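Local coordinates for protein butyryl-CoA dehydrogenase (PDB 6CXT) that binds flavin-adenine dinucleotide and has the helix–sheet–helix three-domain architecture of the acyl-CoA dehydrogenase family, at residues B[72-75]-B[76-80]; B[251-254]-B[255-258]. All coordinates share one frame; numbering follows the deposited sequence.

Interaction 1: residues B[72-75]-B[76-80]. With EDO (1,2-ethanediol), chain E.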
loop_
_atom_site.group_PDB
_atom_site.type_symbol
_atom_site.label_atom_id
_atom_site.label_comp_id
_atom_site.label_asym_id
_atom_site.label_seq_id
_atom_site.Cartn_x
_atom_site.Cartn_y
_atom_site.Cartn_z
ATOM N N GLU B 72 17.897 11.941 18.176
ATOM C CA GLU B 72 17.011 10.765 18.181
ATOM C C GLU B 72 16.620 10.432 19.592
ATOM O O GLU B 72 15.433 10.173 19.864
ATOM C CB GLU B 72 17.736 9.574 17.572
ATOM C CG GLU B 72 16.890 8.306 17.552
ATOM C CD GLU B 72 17.703 7.080 17.116
ATOM O OE1 GLU B 72 18.843 7.235 16.610
ATOM O OE2 GLU B 72 17.208 5.941 17.317
ATOM N N GLY B 73 17.618 10.414 20.504
ATOM C CA GLY B 73 17.338 10.135 21.913
ATOM C C GLY B 73 16.327 11.112 22.489
ATOM O O GLY B 73 15.377 10.734 23.212
ATOM N N LEU B 74 16.506 12.384 22.167
ATOM C CA LEU B 74 15.535 13.398 22.662
ATOM C C LEU B 74 14.153 13.171 22.049
ATOM O O LEU B 74 13.160 13.317 22.742
ATOM C CB LEU B 74 15.997 14.838 22.355
ATOM C CG LEU B 74 17.278 15.288 23.116
ATOM C CD1 LEU B 74 17.836 16.609 22.587
ATOM C CD2 LEU B 74 16.939 15.391 24.614
ATOM N N GLY B 75 14.111 12.817 20.760
ATOM C CA GLY B 75 12.811 12.573 20.071
ATOM C C GLY B 75 12.110 11.407 20.729
ATOM O O GLY B 75 10.872 11.381 20.765
ATOM N N GLN B 76 12.900 10.451 21.252
ATOM C CA GLN B 76 12.309 9.298 21.982
ATOM C C GLN B 76 11.779 9.676 23.381
ATOM O O GLN B 76 10.659 9.268 23.778
ATOM C CB GLN B 76 13.311 8.096 22.029
ATOM C CG GLN B 76 12.679 6.828 22.583
ATOM C CD GLN B 76 13.668 5.666 22.601
ATOM O OE1 GLN B 76 14.523 5.555 21.746
ATOM N NE2 GLN B 76 13.511 4.784 23.557
ATOM N N SER B 77 12.519 10.496 24.117
ATOM C CA SER B 77 12.149 10.675 25.521
ATOM C C SER B 77 11.295 11.925 25.742
ATOM O O SER B 77 10.619 11.991 26.746
ATOM C CB SER B 77 13.400 10.737 26.376
ATOM O OG SER B 77 14.166 11.855 26.010
ATOM N N CYS B 78 11.376 12.923 24.852
ATOM C CA CYS B 78 10.635 14.198 25.044
ATOM C C CYS B 78 9.328 14.067 24.314
ATOM O O CYS B 78 9.336 13.974 23.090
ATOM C CB CYS B 78 11.369 15.440 24.485
ATOM S SG CYS B 78 12.994 15.754 25.200
ATOM N N THR B 79 8.211 14.083 25.028
ATOM C CA THR B 79 6.956 13.966 24.289
ATOM C C THR B 79 6.545 15.206 23.521
ATOM O O THR B 79 5.691 15.122 22.660
ATOM C CB THR B 79 5.799 13.578 25.180
ATOM O OG1 THR B 79 5.828 14.451 26.308
ATOM C CG2 THR B 79 5.928 12.046 25.579
ATOM N N ASP B 80 7.139 16.354 23.830
ATOM C CA ASP B 80 6.794 17.562 23.048
ATOM C C ASP B 80 7.635 17.602 21.767
ATOM O O ASP B 80 8.670 18.269 21.646
ATOM C CB ASP B 80 6.991 18.827 23.885
ATOM C CG ASP B 80 6.373 20.039 23.224
ATOM O OD1 ASP B 80 6.047 19.981 21.999
ATOM O OD2 ASP B 80 6.244 21.056 23.930
HETATM C C1 EDO E . 3.070 19.715 20.499
HETATM O O1 EDO E . 4.183 20.599 20.294
HETATM C C2 EDO E . 3.443 18.219 20.648
HETATM O O2 EDO E . 4.114 17.867 19.416
HETATM O O HOH W 1 14.908 5.728 18.629
HETATM O O HOH W 2 9.075 13.512 20.399
#
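The E72 carboxylate and the Q76 amide stand one helical turn apart and do not meet face to face. Their planes are turned about 39° from each other, and one water spans the gap. It donates to E72 OE2 at 2.7 Å. It also donates to Q76 OE1 at 3.1 Å, approaching at a tilt of about 27° from the amide plane. Q76 has CG anti to its backbone N (chi1 -172°) and an extended chain, which carries the amide to the same flank of the helix as E72. The carboxylate has two further partners: R296 forms a salt bridge with OE2, and Y300 OH is bonded to OE1. Both partners belong to helix 279-306.

The backbone here is helical, with Q76 N bonded to E72 O at 2.9 Å. S77 N bonds to G73 O, and S77 OG reaches A16 O on helix 7-19. The final turn is closed by C78 N on L74 O, 2.8 Å. On the buried flank L74 CD2 lies against C78 SG at 4.0 Å, and both side chains also pack on L84. A second water donates to G75 O and to C78 O, tying the last turn to the residue that leaves it. Further on, D80 OD1 accepts a hydrogen bond from 1,2-ethanediol O1 at 2.6 Å and also caps L83 N. The arrangement is a helix C-terminus followed by a short turn and an N-cap aspartate, joining helices 64-77 and 81-101 in the helical N-terminal domain of the acyl-CoA dehydrogenase fold.

Interaction 2: residues B[251-254]-B[255-258]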
loop_
_atom_site.group_PDB
_atom_site.type_symbol
_atom_site.label_atom_id
_atom_site.label_comp_id
_atom_site.label_asym_id
_atom_site.label_seq_id
_atom_site.Cartn_x
_atom_site.Cartn_y
_atom_site.Cartn_z
ATOM N N VAL B 251 12.377 9.633 14.236
ATOM C CA VAL B 251 12.848 8.262 14.444
ATOM C C VAL B 251 12.738 7.935 15.951
ATOM O O VAL B 251 12.209 6.880 16.332
ATOM C CB VAL B 251 14.315 8.081 13.975
ATOM C CG1 VAL B 251 14.882 6.728 14.432
ATOM C CG2 VAL B 251 14.414 8.204 12.439
ATOM N N GLY B 252 13.191 8.837 16.820
ATOM C CA GLY B 252 12.944 8.662 18.256
ATOM C C GLY B 252 11.451 8.593 18.595
ATOM O O GLY B 252 11.008 7.698 19.370
ATOM N N ALA B 253 10.647 9.508 18.035
ATOM C CA ALA B 253 9.223 9.484 18.325
ATOM C C ALA B 253 8.603 8.109 17.911
ATOM O O ALA B 253 7.720 7.588 18.608
ATOM C CB ALA B 253 8.486 10.639 17.648
ATOM N N MET B 254 9.068 7.543 16.815
ATOM C CA MET B 254 8.543 6.244 16.331
ATOM C C MET B 254 8.967 5.104 17.275
ATOM O O MET B 254 8.198 4.187 17.449
ATOM C CB MET B 254 9.015 5.952 14.884
ATOM C CG MET B 254 8.151 6.785 13.907
ATOM S SD MET B 254 8.612 6.288 12.241
ATOM C CE MET B 254 10.188 7.133 11.992
ATOM N N GLN B 255 10.166 5.162 17.837
ATOM C CA GLN B 255 10.596 4.126 18.846
ATOM C C GLN B 255 9.625 4.163 20.013
ATOM O O GLN B 255 9.138 3.116 20.473
ATOM C CB GLN B 255 12.044 4.355 19.338
ATOM C CG GLN B 255 12.518 3.221 20.282
ATOM C CD GLN B 255 12.512 1.854 19.578
ATOM O OE1 GLN B 255 13.229 1.662 18.596
ATOM N NE2 GLN B 255 11.711 0.901 20.072
ATOM N N ARG B 256 9.238 5.374 20.421
ATOM C CA ARG B 256 8.241 5.545 21.473
ATOM C C ARG B 256 6.862 4.981 21.111
ATOM O O ARG B 256 6.277 4.235 21.906
ATOM C CB ARG B 256 8.121 7.012 21.954
ATOM C CG ARG B 256 7.038 7.158 23.051
ATOM C CD ARG B 256 6.884 8.614 23.592
ATOM N NE ARG B 256 6.535 9.547 22.510
ATOM C CZ ARG B 256 7.327 10.518 22.037
ATOM N NH1 ARG B 256 8.556 10.758 22.554
ATOM N NH2 ARG B 256 6.860 11.308 21.066
ATOM N N ASP B 257 6.332 5.339 19.941
ATOM C CA ASP B 257 5.120 4.721 19.421
ATOM C C ASP B 257 5.181 3.183 19.486
ATOM O O ASP B 257 4.235 2.529 19.939
ATOM C CB ASP B 257 4.896 5.082 17.924
ATOM C CG ASP B 257 4.365 6.525 17.712
ATOM O OD1 ASP B 257 3.954 7.201 18.713
ATOM O OD2 ASP B 257 4.316 6.953 16.504
ATOM N N LEU B 258 6.269 2.631 18.998
ATOM C CA LEU B 258 6.428 1.169 18.934
ATOM C C LEU B 258 6.427 0.548 20.344
ATOM O O LEU B 258 5.716 -0.419 20.588
ATOM C CB LEU B 258 7.701 0.819 18.194
ATOM C CG LEU B 258 8.062 -0.673 18.104
ATOM C CD1 LEU B 258 6.932 -1.441 17.393
ATOM C CD2 LEU B 258 9.373 -0.841 17.316
#
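R256 folds back along its own helix, and one face of its guanidinium lies over A253 CA. The bend is at chi3 (59°), after an extended start. It leaves NH2 3.8 Å from A253 CB, a plain packing contact. The polar work is done by NH1, which bonds to Q76 O and more weakly to G75 O and C78 O. These carbonyls lie at and just past the C-terminal end of helix 64-77. G75 O and C78 O also accept from a water.

Four i to i+4 bonds join the carbonyls of 251-254 to the N-H groups of 255-258. Q255 N bonds to V251 O at 3.1 Å and R256 N to G252 O at the same length. D257 N to A253 O is nearly straight, at 3.0 Å and 171°. L258 N bonds to M254 O at 2.9 Å. This is regular alpha-helix in the helical C-terminal domain of the acyl-CoA dehydrogenase fold, where helix 248-267 packs on helices 279-306 and 313-338. M254 inserts there against L292, A326 and F327.

The D257 side chain turns back beside A253 O, with CG 3.6 Å from it. Its buried carboxylate has a hydroxyl partner for each oxygen: S352 OG at OD1 and S330 OG at OD2. Q255 CB packs near G252 O, and its chain bends at chi2. The amide uses both ends, with OE1 accepting from R296 NH2 and NE2 bonded to N259 OD1.

How the interactions relate
Interaction 1 comes first along the chain, at the end of helix 64-77 in the N-terminal domain range. Interaction 2 follows on helix 248-267, in the C-terminal domain range. Their centres are about 8 Å apart, on the same side of the chain's centre. The two touch directly: R256 reaches across to the end of helix 64-77, and Q76 OE1 packs against Q255 CG at 3.4 Å. R296 of helix 279-306 links them further, since it pairs with E72 and also with Q255. Together they mark where a helix of the N-terminal domain is joined to the helical C-terminal domain of the same chain.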